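Local coordinates for protein TipC2 (Streptococcus intermedius B196, PDB 6DHX) that probably acts as an immunity protein that protects its producer from an antibacterial toxin exported by the type VII secretion system, at residues Lys31-Asn36 with Phe81-Lys86. Residues are numbered along the deposited sequence; the frame is centred on the assembly and turned at random.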
# COMPACT_ATOMS: atom_id res chain seq x y z
N LYS A 31 16.46 0.56 -7.53
CA LYS A 31 17.90 0.35 -7.61
C LYS A 31 18.27 -1.12 -7.42
O LYS A 31 19.22 -1.59 -8.05
CB LYS A 31 18.59 1.21 -6.54
CG LYS A 31 20.07 0.89 -6.38
CD LYS A 31 20.65 1.74 -5.20
CE LYS A 31 22.14 1.56 -5.06
NZ LYS A 31 22.73 2.54 -4.09
N THR A 32 17.52 -1.85 -6.58
CA THR A 32 17.92 -3.18 -6.13
C THR A 32 17.10 -4.33 -6.70
O THR A 32 17.57 -5.48 -6.63
CB THR A 32 17.85 -3.29 -4.60
OG1 THR A 32 16.52 -3.11 -4.13
CG2 THR A 32 18.76 -2.18 -3.94
N TYR A 33 15.95 -4.07 -7.29
CA TYR A 33 15.04 -5.21 -7.52
C TYR A 33 15.54 -6.17 -8.58
O TYR A 33 15.11 -7.34 -8.56
CB TYR A 33 13.61 -4.73 -7.89
CG TYR A 33 13.41 -4.26 -9.32
CD1 TYR A 33 14.02 -3.08 -9.78
CD2 TYR A 33 12.60 -4.99 -10.22
CE1 TYR A 33 13.80 -2.61 -11.07
CE2 TYR A 33 12.38 -4.51 -11.50
CZ TYR A 33 12.96 -3.32 -11.91
OH TYR A 33 12.74 -2.85 -13.20
N ARG A 34 16.48 -5.77 -9.45
CA ARG A 34 16.99 -6.70 -10.44
C ARG A 34 18.27 -7.39 -10.00
O ARG A 34 18.68 -8.37 -10.62
CB ARG A 34 17.20 -5.99 -11.78
CG ARG A 34 15.79 -5.72 -12.32
CD ARG A 34 15.81 -5.23 -13.71
NE ARG A 34 16.21 -3.85 -13.76
CZ ARG A 34 16.26 -3.17 -14.90
NH1 ARG A 34 15.93 -3.79 -16.04
NH2 ARG A 34 16.63 -1.90 -14.90
N LEU A 35 18.89 -6.90 -8.95
CA LEU A 35 20.17 -7.38 -8.46
C LEU A 35 20.01 -8.19 -7.19
O LEU A 35 20.48 -9.34 -7.13
CB LEU A 35 21.11 -6.17 -8.23
CG LEU A 35 22.44 -6.56 -7.53
CD1 LEU A 35 23.33 -7.57 -8.32
CD2 LEU A 35 23.29 -5.33 -7.11
N ASN A 36 19.37 -7.63 -6.17
CA ASN A 36 19.14 -8.25 -4.87
C ASN A 36 18.17 -7.34 -4.14
O ASN A 36 18.57 -6.40 -3.43
CB ASN A 36 20.49 -8.49 -4.15
CG ASN A 36 20.33 -9.10 -2.75
OD1 ASN A 36 19.23 -9.36 -2.27
ND2 ASN A 36 21.45 -9.31 -2.09
N PHE A 81 4.92 -2.09 -7.13
CA PHE A 81 5.75 -1.04 -7.73
C PHE A 81 5.46 -0.93 -9.22
O PHE A 81 5.45 -1.95 -9.91
CB PHE A 81 7.23 -1.40 -7.53
CG PHE A 81 7.66 -1.30 -6.11
CD1 PHE A 81 7.41 -2.35 -5.22
CD2 PHE A 81 8.26 -0.13 -5.64
CE1 PHE A 81 7.79 -2.26 -3.85
CE2 PHE A 81 8.63 -0.03 -4.28
CZ PHE A 81 8.36 -1.10 -3.37
N SER A 82 5.20 0.30 -9.70
CA SER A 82 4.98 0.52 -11.13
C SER A 82 6.08 1.46 -11.57
O SER A 82 6.03 2.66 -11.28
CB SER A 82 3.60 1.12 -11.43
OG SER A 82 2.58 0.23 -11.01
N PHE A 83 7.09 0.91 -12.23
CA PHE A 83 8.22 1.73 -12.64
C PHE A 83 8.12 2.24 -14.07
O PHE A 83 8.78 3.24 -14.42
CB PHE A 83 9.52 0.93 -12.56
CG PHE A 83 9.89 0.44 -11.20
CD1 PHE A 83 9.88 1.29 -10.10
CD2 PHE A 83 10.32 -0.90 -11.03
CE1 PHE A 83 10.26 0.84 -8.85
CE2 PHE A 83 10.69 -1.35 -9.78
CZ PHE A 83 10.68 -0.49 -8.69
N LEU A 84 7.35 1.57 -14.91
CA LEU A 84 7.47 1.76 -16.35
C LEU A 84 6.41 2.68 -16.95
O LEU A 84 6.58 3.12 -18.09
CB LEU A 84 7.36 0.40 -17.06
CG LEU A 84 8.62 -0.42 -17.35
CD1 LEU A 84 9.66 -0.33 -16.27
CD2 LEU A 84 8.25 -1.88 -17.68
N ASN A 85 5.30 2.92 -16.26
CA ASN A 85 4.18 3.64 -16.86
C ASN A 85 4.33 5.15 -16.63
O ASN A 85 5.21 5.60 -15.90
CB ASN A 85 2.86 3.15 -16.27
CG ASN A 85 2.79 3.32 -14.77
OD1 ASN A 85 3.82 3.20 -14.07
ND2 ASN A 85 1.60 3.57 -14.24
N LYS A 86 3.45 5.93 -17.27
CA LYS A 86 3.56 7.39 -17.16
C LYS A 86 3.22 7.87 -15.76
O LYS A 86 3.82 8.82 -15.26
CB LYS A 86 2.66 8.07 -18.19
CG LYS A 86 3.16 7.95 -19.61
CD LYS A 86 2.16 8.61 -20.57
CE LYS A 86 2.63 8.46 -22.01
NZ LYS A 86 1.60 9.00 -22.95
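Y33 and F83 carry this contact, mainly through their rings. The two side chains reach toward each other from opposite sides and slide past one another. Their ring centroids are 4.8 Å apart and the planes meet at 48°. The pair is therefore oblique, neither a parallel stack nor a T-shaped one.

F83 brings one corner of its ring. F83 CE2 stands over the middle of one face of the Y33 ring, 3.6 Å from Y33 CE1. The neighbouring F83 CD2 leans over the phenol end, 3.7 Å from Y33 CZ and 3.8 Å from Y33 OH. The hydroxyl thus lies beside the F83 ring as a van der Waals neighbour.

The other face of the Y33 ring is covered from its own segment. R34 CG sits over the ring centre, so the tyrosine is held between an arginine methylene and the phenylalanine corner. The R34 guanidinium continues past the rim, with Y33 OH above one of its faces. Y33 CB points toward the other segment, and with CG between the backbone N and the carbonyl carbon (chi1 79°) one face of the ring is set against F83. On the F83 ring, F81 CB packs over one face, near the rim.

T32 O accepts from both L35 N and N36 N, and T32 OG1 is hydrogen-bonded to E28 O and I38 N.

This small surface contact joins the last part of helix 21-32 and the residues after it to the loop linking the antiparallel strands 74-82 and 89-99. F83 also packs on T29 and E30 of that helix and meets Y26 edge-to-face. P61 of the adjacent antiparallel strand 59-65 lies against both rings and also touches F81.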